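Local coordinates for guanine nucleotide exchange protein (Legionella pneumophila, PDB 1XSZ) that probably acts as a guanine nucleotide exchange factor for ADP-ribosylation factors, with a Sec7 domain whose active site is covered by a C-terminal cap, at residues K21-I26 / A326-E331; P103-K108 / T201-E206; A131-L136 / G170-G175. One frame throughout, in Å; residues are numbered along the deposited sequence.

Contact 1 of 3, residues K21-I26 / A326-E331; sequences KPKNGI and ATYDYE
Lys23 and Asp329 form the direct polar link of this contact: Lys23 NZ gives a 2.6 Å hydrogen bond to Asp329 OD1, on the anti lone pair of that oxygen, and so closes a salt bridge. The same ammonium group also donates to water 3, which donates a hydrogen bond to Asp329 O, so that side chain and main chain of one residue answer one lysine. Two further waters bridge the segments. Lys23 N, in the first turn of helix 22-35, donates to water 2 at 2.9 Å, and this water donates at 2.7 Å to Tyr328 O. Lys21 NZ reaches water 1 at 2.7 Å, which is bound in turn to Thr327 O. The loop has its own polar order, an ST motif in which Thr327 OG1 accepts from Tyr330 N at 2.9 Å, while Tyr330 OH bonds to Gly301 O. Apolar contact comes from Tyr328, whose ring lies against Lys23. Lys23 CB sits over one ring face, offset toward the rim, in a CH-pi contact, and Ile26 CG1 meets the edge. The whole is a hydrated surface interface between domains, a helix start of the Sec7 domain against a loop of the capping domain.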
loop_
_atom_site.group_PDB
_atom_site.type_symbol
_atom_site.label_atom_id
_atom_site.label_comp_id
_atom_site.label_asym_id
_atom_site.label_seq_id
_atom_site.Cartn_x
_atom_site.Cartn_y
_atom_site.Cartn_z
ATOM N N LYS A 21 14.075 -0.347 -13.786
ATOM C CA LYS A 21 13.041 0.677 -13.701
ATOM C C LYS A 21 11.749 0.041 -14.192
ATOM O O LYS A 21 11.525 -0.093 -15.395
ATOM C CB LYS A 21 13.392 1.886 -14.571
ATOM C CG LYS A 21 12.407 3.038 -14.419
ATOM C CD LYS A 21 12.789 4.223 -15.291
ATOM C CE LYS A 21 11.788 5.359 -15.146
ATOM N NZ LYS A 21 11.710 5.865 -13.746
ATOM N N PRO A 22 10.884 -0.371 -13.256
ATOM C CA PRO A 22 9.605 -1.007 -13.577
ATOM C C PRO A 22 8.861 -0.411 -14.768
ATOM O O PRO A 22 8.400 -1.148 -15.641
ATOM C CB PRO A 22 8.831 -0.879 -12.272
ATOM C CG PRO A 22 9.913 -1.101 -11.256
ATOM C CD PRO A 22 11.046 -0.231 -11.796
ATOM N N LYS A 23 8.747 0.913 -14.812
ATOM C CA LYS A 23 8.041 1.566 -15.911
ATOM C C LYS A 23 8.597 1.185 -17.281
ATOM O O LYS A 23 7.839 1.039 -18.241
ATOM C CB LYS A 23 8.075 3.091 -15.753
ATOM C CG LYS A 23 7.343 3.822 -16.877
ATOM C CD LYS A 23 7.430 5.340 -16.755
ATOM C CE LYS A 23 6.657 5.869 -15.559
ATOM N NZ LYS A 23 6.670 7.363 -15.541
ATOM N N ASN A 24 9.912 1.024 -17.385
ATOM C CA ASN A 24 10.503 0.658 -18.666
ATOM C C ASN A 24 10.157 -0.774 -19.049
ATOM O O ASN A 24 9.959 -1.074 -20.226
ATOM C CB ASN A 24 12.022 0.841 -18.645
ATOM C CG ASN A 24 12.429 2.298 -18.599
ATOM O OD1 ASN A 24 11.727 3.165 -19.118
ATOM N ND2 ASN A 24 13.575 2.575 -17.988
ATOM N N GLY A 25 10.084 -1.655 -18.055
ATOM C CA GLY A 25 9.738 -3.039 -18.324
ATOM C C GLY A 25 8.290 -3.138 -18.779
ATOM O O GLY A 25 7.967 -3.853 -19.734
ATOM N N ILE A 26 7.413 -2.415 -18.091
ATOM C CA ILE A 26 5.995 -2.404 -18.429
ATOM C C ILE A 26 5.817 -1.856 -19.843
ATOM O O ILE A 26 5.074 -2.420 -20.649
ATOM C CB ILE A 26 5.194 -1.531 -17.427
ATOM C CG1 ILE A 26 5.230 -2.173 -16.035
ATOM C CG2 ILE A 26 3.759 -1.348 -17.911
ATOM C CD1 ILE A 26 4.558 -3.537 -15.956
ATOM N N ALA A 326 12.776 4.743 -4.875
ATOM C CA ALA A 326 12.217 5.211 -6.131
ATOM C C ALA A 326 10.707 5.017 -6.190
ATOM O O ALA A 326 10.149 4.153 -5.515
ATOM C CB ALA A 326 12.862 4.455 -7.290
ATOM N N THR A 327 10.042 5.848 -6.982
ATOM C CA THR A 327 8.611 5.689 -7.189
ATOM C C THR A 327 8.532 5.176 -8.619
ATOM O O THR A 327 9.550 5.061 -9.300
ATOM C CB THR A 327 7.823 7.016 -7.102
ATOM O OG1 THR A 327 8.228 7.885 -8.163
ATOM C CG2 THR A 327 8.041 7.689 -5.755
ATOM N N TYR A 328 7.332 4.862 -9.079
ATOM C CA TYR A 328 7.170 4.367 -10.438
ATOM C C TYR A 328 7.670 5.389 -11.459
ATOM O O TYR A 328 8.158 5.023 -12.527
ATOM C CB TYR A 328 5.695 4.056 -10.699
ATOM C CG TYR A 328 5.430 3.321 -11.994
ATOM C CD1 TYR A 328 5.852 2.003 -12.167
ATOM C CD2 TYR A 328 4.734 3.934 -13.035
ATOM C CE1 TYR A 328 5.581 1.306 -13.345
ATOM C CE2 TYR A 328 4.458 3.247 -14.222
ATOM C CZ TYR A 328 4.884 1.934 -14.365
ATOM O OH TYR A 328 4.599 1.228 -15.517
ATOM N N ASP A 329 7.574 6.671 -11.117
ATOM C CA ASP A 329 7.976 7.733 -12.034
ATOM C C ASP A 329 9.345 8.362 -11.790
ATOM O O ASP A 329 9.961 8.878 -12.723
ATOM C CB ASP A 329 6.932 8.851 -12.012
ATOM C CG ASP A 329 5.528 8.341 -12.245
ATOM O OD1 ASP A 329 5.271 7.796 -13.336
ATOM O OD2 ASP A 329 4.687 8.487 -11.334
ATOM N N TYR A 330 9.825 8.326 -10.552
ATOM C CA TYR A 330 11.104 8.959 -10.236
ATOM C C TYR A 330 12.171 8.035 -9.666
ATOM O O TYR A 330 11.902 7.250 -8.760
ATOM C CB TYR A 330 10.869 10.105 -9.250
ATOM C CG TYR A 330 9.780 11.058 -9.679
ATOM C CD1 TYR A 330 9.958 11.910 -10.766
ATOM C CD2 TYR A 330 8.558 11.090 -9.010
ATOM C CE1 TYR A 330 8.942 12.770 -11.178
ATOM C CE2 TYR A 330 7.539 11.943 -9.412
ATOM C CZ TYR A 330 7.737 12.780 -10.497
ATOM O OH TYR A 330 6.727 13.623 -10.900
ATOM N N GLU A 331 13.387 8.159 -10.193
ATOM C CA GLU A 331 14.515 7.358 -9.731
ATOM C C GLU A 331 14.883 7.840 -8.333
ATOM O O GLU A 331 14.674 9.007 -7.994
ATOM C CB GLU A 331 15.708 7.526 -10.674
ATOM C CG GLU A 331 15.343 7.405 -12.145
ATOM C CD GLU A 331 16.551 7.471 -13.060
ATOM O OE1 GLU A 331 17.445 8.310 -12.816
ATOM O OE2 GLU A 331 16.601 6.688 -14.032
HETATM O O HOH W 1 11.846 5.111 -11.197
HETATM O O HOH W 2 9.458 2.654 -12.647
HETATM O O HOH W 3 9.325 8.281 -15.456
#

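Contact 2 of 3, residues P103-K108 / T201-E206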
loop_
_atom_site.group_PDB
_atom_site.type_symbol
_atom_site.label_atom_id
_atom_site.label_comp_id
_atom_site.label_asym_id
_atom_site.label_seq_id
_atom_site.Cartn_x
_atom_site.Cartn_y
_atom_site.Cartn_z
ATOM N N PRO A 103 2.802 -4.651 0.099
ATOM C CA PRO A 103 3.158 -3.250 0.328
ATOM C C PRO A 103 2.943 -2.930 1.808
ATOM O O PRO A 103 2.127 -3.567 2.476
ATOM C CB PRO A 103 2.191 -2.492 -0.580
ATOM C CG PRO A 103 1.019 -3.432 -0.711
ATOM C CD PRO A 103 1.686 -4.769 -0.854
ATOM N N GLY A 104 3.683 -1.952 2.321
ATOM C CA GLY A 104 3.543 -1.579 3.718
ATOM C C GLY A 104 2.688 -0.335 3.864
ATOM O O GLY A 104 2.782 0.376 4.863
ATOM N N GLU A 105 1.848 -0.083 2.865
ATOM C CA GLU A 105 0.964 1.079 2.843
ATOM C C GLU A 105 -0.481 0.606 2.867
ATOM O O GLU A 105 -0.874 -0.251 2.078
ATOM C CB GLU A 105 1.228 1.897 1.585
ATOM C CG GLU A 105 2.660 2.412 1.495
ATOM C CD GLU A 105 3.006 2.876 0.103
ATOM O OE1 GLU A 105 2.468 3.910 -0.335
ATOM O OE2 GLU A 105 3.810 2.193 -0.566
ATOM N N ALA A 106 -1.270 1.199 3.756
ATOM C CA ALA A 106 -2.665 0.825 3.948
ATOM C C ALA A 106 -3.557 0.761 2.714
ATOM O O ALA A 106 -4.253 -0.238 2.506
ATOM C CB ALA A 106 -3.297 1.742 4.984
ATOM N N GLN A 107 -3.564 1.807 1.898
ATOM C CA GLN A 107 -4.440 1.791 0.734
ATOM C C GLN A 107 -4.061 0.733 -0.289
ATOM O O GLN A 107 -4.933 0.184 -0.967
ATOM C CB GLN A 107 -4.502 3.175 0.086
ATOM C CG GLN A 107 -5.183 4.215 0.975
ATOM C CD GLN A 107 -5.468 5.520 0.258
ATOM O OE1 GLN A 107 -6.017 6.454 0.845
ATOM N NE2 GLN A 107 -5.100 5.594 -1.016
ATOM N N LYS A 108 -2.770 0.432 -0.396
ATOM C CA LYS A 108 -2.314 -0.582 -1.338
ATOM C C LYS A 108 -2.715 -1.966 -0.840
ATOM O O LYS A 108 -3.171 -2.811 -1.619
ATOM C CB LYS A 108 -0.799 -0.479 -1.526
ATOM C CG LYS A 108 -0.398 0.754 -2.309
ATOM C CD LYS A 108 1.113 0.875 -2.440
ATOM C CE LYS A 108 1.480 2.085 -3.276
ATOM N NZ LYS A 108 2.954 2.327 -3.249
ATOM N N THR A 201 10.792 -1.461 2.874
ATOM C CA THR A 201 10.729 -0.033 2.571
ATOM C C THR A 201 9.643 0.242 1.539
ATOM O O THR A 201 9.285 -0.634 0.752
ATOM C CB THR A 201 12.069 0.488 2.004
ATOM O OG1 THR A 201 12.353 -0.172 0.765
ATOM C CG2 THR A 201 13.208 0.230 2.984
ATOM N N SER A 202 9.129 1.470 1.538
ATOM C CA SER A 202 8.081 1.868 0.600
ATOM C C SER A 202 8.556 3.008 -0.301
ATOM O O SER A 202 9.488 3.741 0.041
ATOM C CB SER A 202 6.833 2.311 1.367
ATOM O OG SER A 202 6.300 1.241 2.130
ATOM N N PRO A 203 7.927 3.168 -1.471
ATOM C CA PRO A 203 8.312 4.235 -2.399
ATOM C C PRO A 203 8.267 5.619 -1.753
ATOM O O PRO A 203 7.411 5.897 -0.908
ATOM C CB PRO A 203 7.289 4.106 -3.531
ATOM C CG PRO A 203 6.922 2.653 -3.494
ATOM C CD PRO A 203 6.829 2.353 -2.026
ATOM N N GLY A 204 9.207 6.469 -2.159
ATOM C CA GLY A 204 9.251 7.832 -1.655
ATOM C C GLY A 204 10.156 8.055 -0.466
ATOM O O GLY A 204 11.158 7.366 -0.293
ATOM N N TYR A 205 9.795 9.035 0.354
ATOM C CA TYR A 205 10.551 9.373 1.552
ATOM C C TYR A 205 9.832 8.823 2.773
ATOM O O TYR A 205 8.627 9.044 2.937
ATOM C CB TYR A 205 10.624 10.897 1.743
ATOM C CG TYR A 205 11.147 11.687 0.569
ATOM C CD1 TYR A 205 12.509 11.739 0.289
ATOM C CD2 TYR A 205 10.279 12.405 -0.248
ATOM C CE1 TYR A 205 12.994 12.489 -0.774
ATOM C CE2 TYR A 205 10.749 13.157 -1.315
ATOM C CZ TYR A 205 12.109 13.197 -1.573
ATOM O OH TYR A 205 12.572 13.958 -2.616
ATOM N N GLU A 206 10.548 8.092 3.618
ATOM C CA GLU A 206 9.932 7.599 4.833
ATOM C C GLU A 206 10.687 8.130 6.029
ATOM O O GLU A 206 11.915 8.031 6.093
ATOM C CB GLU A 206 9.921 6.071 4.922
ATOM C CG GLU A 206 9.189 5.604 6.185
ATOM C CD GLU A 206 9.194 4.103 6.398
ATOM O OE1 GLU A 206 8.505 3.651 7.339
ATOM O OE2 GLU A 206 9.880 3.380 5.647
HETATM O O HOH W 4 4.817 -0.146 0.274
#
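Glu105 faces Ser202 and Pro203 where a Sec7 domain meets its cap. The Pro-Gly-Glu sequence entering helix 106-123 matches the loop that carries the glutamic finger in Sec7 domains, so Glu105, at the N-cap position, probably stands in that place, consistent with a cap lying over the active site.

The ionic part is built within segment 103-108. Lys108 NZ gives a 2.8 Å hydrogen bond to Glu105 OE2, arriving on the syn side but 33° out of the carboxylate plane, and forms a second salt bridge with Asp62. The other carboxylate oxygen, Glu105 OE1, accepts from Gln278 and Gln299 of the cap, so both oxygens of this buried group have donors.

No direct hydrogen bond joins the two segments; water 4 does that work. It accepts from Gly104 N at 3.0 Å, donates to Glu105 OE2 at 2.7 Å, and is hydrogen-bonded at 2.8 Å to Ser202 OG, which meets it from a position anti to the carbonyl carbon and beside the backbone N (chi1 -63°).

Van der Waals contact completes the fit. Ser202 CB touches Glu105 OE2, and the extended Lys108 chain reaches toward the proline ring tip to tip, its NZ 4.0 Å from Pro203 CG. Obliquely to the glutamate chain, the same ring brings Pro203 CD to 3.4 Å from Glu105 OE2.

Contact 3 of 3, residues A131-L136 / G170-G175; sequences ADAAYL and GGNNGG
Asn172, which rests against Ala133, sends its backbone N to Gly175 O in a 2.8 Å hydrogen bond, and Gly175 N returns one to Asn172 O at 2.9 Å. This reciprocal pair closes a type I' beta turn from Asn172 to Gly175, with Asn173 and Gly174 at its two central positions. Gly171 and Asn172 together stand opposite Gly175, a classic beta bulge, and a weak bond from Asn173 N to Gly171 O makes Asn172 the centre of an inverse gamma turn. The compact loop, between helices 161-167 and 179-191 of the Sec7 domain, is laid against the start of helix 131-149.

The helix offers two apolar side chains, about one turn apart. Ala133 CB meets the amide of Asn172, whose CG is anti to the backbone N (chi1 -171°), and it lies 3.4 Å from Asn172 OD1. That amide is pinned on both of its polar atoms: OD1 accepts from Ser129 N, just ahead of the helix, and ND2 donates to Asp176 O, just beyond the turn. The asparagine therefore ties the loop to the lead-in of the helix, although no hydrogen bond passes directly between the two segments.

Leu136, which also packs on Leu168, fills the other end of the contact. It projects beside Gly171, where the lack of a side chain permits an unusually near approach. Here Leu136 CD2 lies 3.4 Å from Gly171 O and, closer than carbons normally pack, 3.4 Å from Gly171 CA.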
loop_
_atom_site.group_PDB
_atom_site.type_symbol
_atom_site.label_atom_id
_atom_site.label_comp_id
_atom_site.label_asym_id
_atom_site.label_seq_id
_atom_site.Cartn_x
_atom_site.Cartn_y
_atom_site.Cartn_z
ATOM N N ALA A 131 -19.550 -9.657 -3.403
ATOM C CA ALA A 131 -18.133 -9.347 -3.241
ATOM C C ALA A 131 -17.870 -8.548 -1.971
ATOM O O ALA A 131 -16.844 -8.736 -1.315
ATOM C CB ALA A 131 -17.627 -8.577 -4.456
ATOM N N ASP A 132 -18.791 -7.652 -1.627
ATOM C CA ASP A 132 -18.643 -6.839 -0.426
ATOM C C ASP A 132 -18.626 -7.725 0.811
ATOM O O ASP A 132 -17.916 -7.448 1.779
ATOM C CB ASP A 132 -19.787 -5.829 -0.317
ATOM C CG ASP A 132 -19.785 -4.823 -1.449
ATOM O OD1 ASP A 132 -18.747 -4.158 -1.647
ATOM O OD2 ASP A 132 -20.819 -4.695 -2.138
ATOM N N ALA A 133 -19.413 -8.794 0.781
ATOM C CA ALA A 133 -19.468 -9.715 1.904
ATOM C C ALA A 133 -18.137 -10.446 2.011
ATOM O O ALA A 133 -17.644 -10.696 3.111
ATOM C CB ALA A 133 -20.610 -10.710 1.711
ATOM N N ALA A 134 -17.556 -10.787 0.864
ATOM C CA ALA A 134 -16.273 -11.476 0.841
ATOM C C ALA A 134 -15.186 -10.547 1.371
ATOM O O ALA A 134 -14.278 -10.989 2.071
ATOM C CB ALA A 134 -15.940 -11.928 -0.579
ATOM N N TYR A 135 -15.292 -9.264 1.037
ATOM C CA TYR A 135 -14.323 -8.266 1.489
ATOM C C TYR A 135 -14.391 -8.142 3.012
ATOM O O TYR A 135 -13.362 -8.124 3.694
ATOM C CB TYR A 135 -14.621 -6.915 0.826
ATOM C CG TYR A 135 -13.792 -5.758 1.346
ATOM C CD1 TYR A 135 -12.411 -5.711 1.151
ATOM C CD2 TYR A 135 -14.397 -4.704 2.026
ATOM C CE1 TYR A 135 -11.656 -4.634 1.622
ATOM C CE2 TYR A 135 -13.658 -3.627 2.499
ATOM C CZ TYR A 135 -12.288 -3.595 2.292
ATOM O OH TYR A 135 -11.568 -2.517 2.750
ATOM N N LEU A 136 -15.601 -8.048 3.554
ATOM C CA LEU A 136 -15.764 -7.955 5.000
ATOM C C LEU A 136 -15.123 -9.175 5.667
ATOM O O LEU A 136 -14.376 -9.045 6.637
ATOM C CB LEU A 136 -17.251 -7.885 5.374
ATOM C CG LEU A 136 -17.554 -7.997 6.875
ATOM C CD1 LEU A 136 -16.970 -6.802 7.612
ATOM C CD2 LEU A 136 -19.058 -8.076 7.093
ATOM N N GLY A 170 -25.391 -9.492 10.207
ATOM C CA GLY A 170 -25.811 -8.566 9.169
ATOM C C GLY A 170 -24.721 -8.194 8.184
ATOM O O GLY A 170 -24.926 -7.340 7.323
ATOM N N GLY A 171 -23.564 -8.843 8.298
ATOM C CA GLY A 171 -22.456 -8.536 7.411
ATOM C C GLY A 171 -22.499 -9.216 6.057
ATOM O O GLY A 171 -21.756 -8.851 5.145
ATOM N N ASN A 172 -23.366 -10.212 5.920
ATOM C CA ASN A 172 -23.485 -10.928 4.658
ATOM C C ASN A 172 -24.588 -10.299 3.813
ATOM O O ASN A 172 -25.690 -10.841 3.698
ATOM C CB ASN A 172 -23.777 -12.407 4.926
ATOM C CG ASN A 172 -23.706 -13.255 3.671
ATOM O OD1 ASN A 172 -23.071 -12.879 2.685
ATOM N ND2 ASN A 172 -24.349 -14.417 3.708
ATOM N N ASN A 173 -24.280 -9.138 3.239
ATOM C CA ASN A 173 -25.216 -8.400 2.400
ATOM C C ASN A 173 -26.533 -8.157 3.131
ATOM O O ASN A 173 -27.612 -8.362 2.570
ATOM C CB ASN A 173 -25.478 -9.170 1.102
ATOM C CG ASN A 173 -26.203 -8.336 0.060
ATOM O OD1 ASN A 173 -26.527 -8.825 -1.021
ATOM N ND2 ASN A 173 -26.452 -7.072 0.377
ATOM N N GLY A 174 -26.440 -7.717 4.380
ATOM C CA GLY A 174 -27.636 -7.458 5.162
ATOM C C GLY A 174 -28.045 -8.642 6.011
ATOM O O GLY A 174 -28.673 -8.483 7.058
ATOM N N GLY A 175 -27.698 -9.842 5.555
ATOM C CA GLY A 175 -28.033 -11.040 6.303
ATOM C C GLY A 175 -26.831 -11.532 7.084
ATOM O O GLY A 175 -25.836 -10.819 7.203
#

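Burial alone does not set the chemistry of the three contacts. Contacts 1 and 2 both join the Sec7 domain to the cap and touch each other, Ala326 and Thr327 of the first packing on Pro203 of the second; yet contact 1 is a surface contact with a direct salt bridge and three waters, whereas contact 2, buried near the centre of the chain, passes its polar link through a single water. Contact 3, internal to the Sec7 domain, lies at the surface on the opposite side of the chain's centre from contact 1, their nearest atoms about 23 Å apart. It relies on close packing of aliphatic carbons against the loop, with its hydrogen bonds kept inside the turn or passed to flanking residues.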